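Local coordinates for protein manganese lipoxygenase (Gaeumannomyces graminis, PDB 5FX8) that oxygenates linoleic and alpha-linolenic acids to 11S- and 13R-hydroperoxy fatty acids, using a manganese ion as its catalytic metal, at residues Asn281-Phe284 with Tyr285-Met288; Gln413-Val416 with Asp417-Gly421. All blocks are in the same frame, centred on the assembly; numbering follows the deposited sequence.

Contact 1. Residues Asn281-Phe284 with Tyr285-Met288; sequences NDLF and YSQM
L283 and Q287 meet one helical turn apart, the CD1 methyl of L283 resting against the folded chain of Q287, 3.9 Å from its NE2 and 4.0 Å from its CG. CG of Q287 lies beside its own backbone N (chi1 -68°), and a bend at chi2 then carries the amide back over this methyl. There NE2 makes a weak hydrogen bond of 2.8 Å to OG of S286 and a further one to the carbonyl of M481. Through a weak bond from its OE1 to ND2 of the metal ligand N482, Q287 probably acts as a second-shell residue. The S286 hydroxyl, wedged between its backbone N and carbonyl carbon (chi1 79°), also donates weakly to O of L283, an oxygen gripped more firmly by N of Q287 at 3.0 Å. Successive i to i+4 bonds of this kind run through the stretch, as expected within the long helix 268-305, which supplies the manganese ligands H290 and H294. On another side of the helix, F284 holds its CG anti to the backbone N (chi1 174°), and CG of M288 sits over one face of the phenyl ring, 4.4 Å from CE2 of F284, in loose apolar contact. Bends at chi2 and chi3 fold the rest of the methionine.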
loop_
_atom_site.group_PDB
_atom_site.type_symbol
_atom_site.label_atom_id
_atom_site.label_comp_id
_atom_site.label_asym_id
_atom_site.label_seq_id
_atom_site.Cartn_x
_atom_site.Cartn_y
_atom_site.Cartn_z
ATOM N N ASN A 281 10.828 12.407 -13.101
ATOM C CA ASN A 281 9.638 13.235 -13.218
ATOM C C ASN A 281 8.359 12.406 -13.127
ATOM O O ASN A 281 7.373 12.834 -12.520
ATOM C CB ASN A 281 9.690 14.023 -14.516
ATOM C CG ASN A 281 10.832 14.991 -14.553
ATOM O OD1 ASN A 281 11.532 15.110 -15.553
ATOM N ND2 ASN A 281 11.035 15.697 -13.455
ATOM N N ASP A 282 8.366 11.209 -13.706
ATOM C CA ASP A 282 7.208 10.334 -13.666
ATOM C C ASP A 282 6.936 9.830 -12.256
ATOM O O ASP A 282 5.776 9.704 -11.856
ATOM C CB ASP A 282 7.414 9.174 -14.633
ATOM C CG ASP A 282 6.131 8.479 -14.976
ATOM O OD1 ASP A 282 5.287 9.110 -15.638
ATOM O OD2 ASP A 282 5.960 7.310 -14.565
ATOM N N LEU A 283 7.985 9.562 -11.478
ATOM C CA LEU A 283 7.785 9.165 -10.088
ATOM C C LEU A 283 7.165 10.298 -9.279
ATOM O O LEU A 283 6.221 10.086 -8.501
ATOM C CB LEU A 283 9.108 8.717 -9.472
ATOM C CG LEU A 283 9.005 8.033 -8.099
ATOM C CD1 LEU A 283 7.944 6.910 -8.014
ATOM C CD2 LEU A 283 10.357 7.492 -7.705
ATOM N N PHE A 284 7.685 11.512 -9.442
ATOM C CA PHE A 284 7.052 12.640 -8.782
ATOM C C PHE A 284 5.582 12.717 -9.149
ATOM O O PHE A 284 4.724 12.930 -8.281
ATOM C CB PHE A 284 7.775 13.913 -9.175
ATOM C CG PHE A 284 7.130 15.162 -8.682
ATOM C CD1 PHE A 284 6.174 15.819 -9.445
ATOM C CD2 PHE A 284 7.514 15.709 -7.480
ATOM C CE1 PHE A 284 5.608 16.965 -8.993
ATOM C CE2 PHE A 284 6.957 16.852 -7.033
ATOM C CZ PHE A 284 6.006 17.488 -7.776
ATOM N N TYR A 285 5.276 12.546 -10.441
ATOM C CA TYR A 285 3.899 12.669 -10.901
ATOM C C TYR A 285 3.004 11.636 -10.240
ATOM O O TYR A 285 1.928 11.959 -9.742
ATOM C CB TYR A 285 3.818 12.527 -12.418
ATOM C CG TYR A 285 2.393 12.502 -12.939
ATOM C CD1 TYR A 285 1.685 11.309 -13.039
ATOM C CD2 TYR A 285 1.755 13.668 -13.325
ATOM C CE1 TYR A 285 0.399 11.288 -13.489
ATOM C CE2 TYR A 285 0.474 13.650 -13.789
ATOM C CZ TYR A 285 -0.198 12.456 -13.867
ATOM O OH TYR A 285 -1.485 12.420 -14.334
ATOM N N SER A 286 3.411 10.372 -10.273
ATOM C CA SER A 286 2.524 9.316 -9.823
ATOM C C SER A 286 2.281 9.451 -8.335
ATOM O O SER A 286 1.140 9.332 -7.852
ATOM C CB SER A 286 3.122 7.959 -10.167
ATOM O OG SER A 286 4.120 7.586 -9.251
ATOM N N GLN A 287 3.340 9.764 -7.598
ATOM C CA GLN A 287 3.164 9.892 -6.167
ATOM C C GLN A 287 2.277 11.074 -5.827
ATOM O O GLN A 287 1.546 11.035 -4.839
ATOM C CB GLN A 287 4.517 9.980 -5.467
ATOM C CG GLN A 287 5.288 8.672 -5.540
ATOM C CD GLN A 287 4.375 7.434 -5.505
ATOM O OE1 GLN A 287 3.764 7.139 -4.488
ATOM N NE2 GLN A 287 4.284 6.722 -6.631
ATOM N N MET A 288 2.290 12.126 -6.628
ATOM C CA MET A 288 1.560 13.280 -6.136
ATOM C C MET A 288 0.197 13.412 -6.774
ATOM O O MET A 288 -0.721 13.982 -6.183
ATOM C CB MET A 288 2.401 14.532 -6.332
ATOM C CG MET A 288 3.574 14.574 -5.387
ATOM S SD MET A 288 3.049 14.302 -3.691
ATOM C CE MET A 288 3.736 12.757 -3.341
#

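Contact 2. Residues Gln413-Val416 with Asp417-Gly421; sequences QAFV and DSTYG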
loop_
_atom_site.group_PDB
_atom_site.type_symbol
_atom_site.label_atom_id
_atom_site.label_comp_id
_atom_site.label_asym_id
_atom_site.label_seq_id
_atom_site.Cartn_x
_atom_site.Cartn_y
_atom_site.Cartn_z
ATOM N N GLN A 413 -23.352 -5.065 -9.257
ATOM C CA GLN A 413 -24.639 -5.272 -9.900
ATOM C C GLN A 413 -25.496 -6.220 -9.085
ATOM O O GLN A 413 -26.670 -5.949 -8.829
ATOM C CB GLN A 413 -24.441 -5.805 -11.308
ATOM C CG GLN A 413 -25.728 -5.855 -12.099
ATOM C CD GLN A 413 -26.159 -4.490 -12.614
ATOM O OE1 GLN A 413 -25.466 -3.888 -13.433
ATOM N NE2 GLN A 413 -27.308 -4.000 -12.144
ATOM N N ALA A 414 -24.915 -7.322 -8.625
ATOM C CA ALA A 414 -25.722 -8.213 -7.808
ATOM C C ALA A 414 -26.069 -7.581 -6.465
ATOM O O ALA A 414 -27.144 -7.836 -5.932
ATOM C CB ALA A 414 -25.024 -9.550 -7.624
ATOM N N PHE A 415 -25.197 -6.741 -5.918
ATOM C CA PHE A 415 -25.478 -6.102 -4.640
ATOM C C PHE A 415 -26.624 -5.111 -4.759
ATOM O O PHE A 415 -27.497 -5.064 -3.889
ATOM C CB PHE A 415 -24.207 -5.425 -4.114
ATOM C CG PHE A 415 -24.447 -4.465 -2.994
ATOM C CD1 PHE A 415 -24.919 -4.900 -1.779
ATOM C CD2 PHE A 415 -24.196 -3.130 -3.154
ATOM C CE1 PHE A 415 -25.150 -4.035 -0.765
ATOM C CE2 PHE A 415 -24.412 -2.243 -2.113
ATOM C CZ PHE A 415 -24.893 -2.701 -0.927
ATOM N N VAL A 416 -26.642 -4.324 -5.833
ATOM C CA VAL A 416 -27.703 -3.349 -6.040
ATOM C C VAL A 416 -29.013 -4.054 -6.329
ATOM O O VAL A 416 -30.049 -3.706 -5.756
ATOM C CB VAL A 416 -27.325 -2.361 -7.158
ATOM C CG1 VAL A 416 -28.486 -1.454 -7.508
ATOM C CG2 VAL A 416 -26.192 -1.525 -6.716
ATOM N N ASP A 417 -28.982 -5.085 -7.182
ATOM C CA ASP A 417 -30.200 -5.850 -7.422
ATOM C C ASP A 417 -30.703 -6.508 -6.141
ATOM O O ASP A 417 -31.904 -6.544 -5.891
ATOM C CB ASP A 417 -29.981 -6.898 -8.510
ATOM C CG ASP A 417 -29.783 -6.298 -9.904
ATOM O OD1 ASP A 417 -30.225 -5.159 -10.200
ATOM O OD2 ASP A 417 -29.161 -7.005 -10.718
ATOM N N SER A 418 -29.806 -7.002 -5.300
ATOM C CA SER A 418 -30.260 -7.607 -4.054
ATOM C C SER A 418 -30.897 -6.574 -3.125
ATOM O O SER A 418 -31.866 -6.872 -2.419
ATOM C CB SER A 418 -29.091 -8.316 -3.376
ATOM O OG SER A 418 -29.329 -8.522 -1.986
ATOM N N THR A 419 -30.377 -5.354 -3.115
ATOM C CA THR A 419 -30.903 -4.346 -2.204
ATOM C C THR A 419 -32.230 -3.771 -2.673
ATOM O O THR A 419 -33.107 -3.487 -1.858
ATOM C CB THR A 419 -29.867 -3.241 -2.054
ATOM O OG1 THR A 419 -28.711 -3.806 -1.468
ATOM C CG2 THR A 419 -30.378 -2.101 -1.219
ATOM N N TYR A 420 -32.379 -3.571 -3.972
ATOM C CA TYR A 420 -33.523 -2.885 -4.533
ATOM C C TYR A 420 -34.501 -3.801 -5.249
ATOM O O TYR A 420 -35.587 -3.347 -5.614
ATOM C CB TYR A 420 -33.047 -1.807 -5.498
ATOM C CG TYR A 420 -32.315 -0.705 -4.810
ATOM C CD1 TYR A 420 -33.008 0.327 -4.228
ATOM C CD2 TYR A 420 -30.925 -0.690 -4.747
ATOM C CE1 TYR A 420 -32.359 1.340 -3.604
ATOM C CE2 TYR A 420 -30.259 0.318 -4.117
ATOM C CZ TYR A 420 -30.988 1.337 -3.544
ATOM O OH TYR A 420 -30.377 2.367 -2.900
ATOM N N GLY A 421 -34.113 -5.041 -5.516
ATOM C CA GLY A 421 -34.993 -6.103 -5.947
ATOM C C GLY A 421 -35.658 -6.020 -7.297
ATOM O O GLY A 421 -36.890 -6.043 -7.350
#
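The carbonyl oxygen of F415 is gripped twice by T419: the backbone N and the hydroxyl OG1 each lie 3.0 Å from this O, and they reach it from opposite faces of the carbonyl plane. The hydroxyl can do so because T419 OG1 sits beside its own backbone N (chi1 -63°), turned back toward the preceding turn. The same OG1 lies over one face of the F415 ring, 3.6 Å from CE1. One residue on, N of Y420 donates to O of V416 in a 2.9 Å bond. That oxygen also lies in the plane of the Y420 ring at its edge, 3.3 Å from CD2, while the CG1 methyl of V416 touches the same CD2 at 3.8 Å. CG2 of T419 covers part of one ring face, and the phenol OH is bonded to D433. These contacts belong to the last turns of helix 396-420, whose last residue is Y420; at G421 phi turns positive, though its N still bonds to O of D417 at 2.7 Å. On the flank, the amide of Q413 and the carboxylate of D417 are inclined by 34° with NE2 3.7 Å from OD1, a loose approach; the salt bridge of D417 OD1 is with R460 of helix 460-481. An anionic side chain this near the C-terminal end would face an unfavourable helix dipole, which the arginine probably offsets.

Contacts 1 and 2 are two local arrangements of side chains three or four residues apart on separate helices, 268-305 and 396-420, with centres about 39 Å apart and nearest atoms about 28 Å apart, so they do not touch. Contact 1 is buried, its centre about 10 Å from that of the chain, and the Q287 side chain lies about 6 Å from the manganese ion; contact 2 is partly buried, its centre about 29 Å from that of the chain and away from the annotated sites. Helix 460-481 relates the two indirectly: its R460 end meets D417 and Y420, whereas further along it carries the manganese ligand H478 and so reaches the metal site beside contact 1.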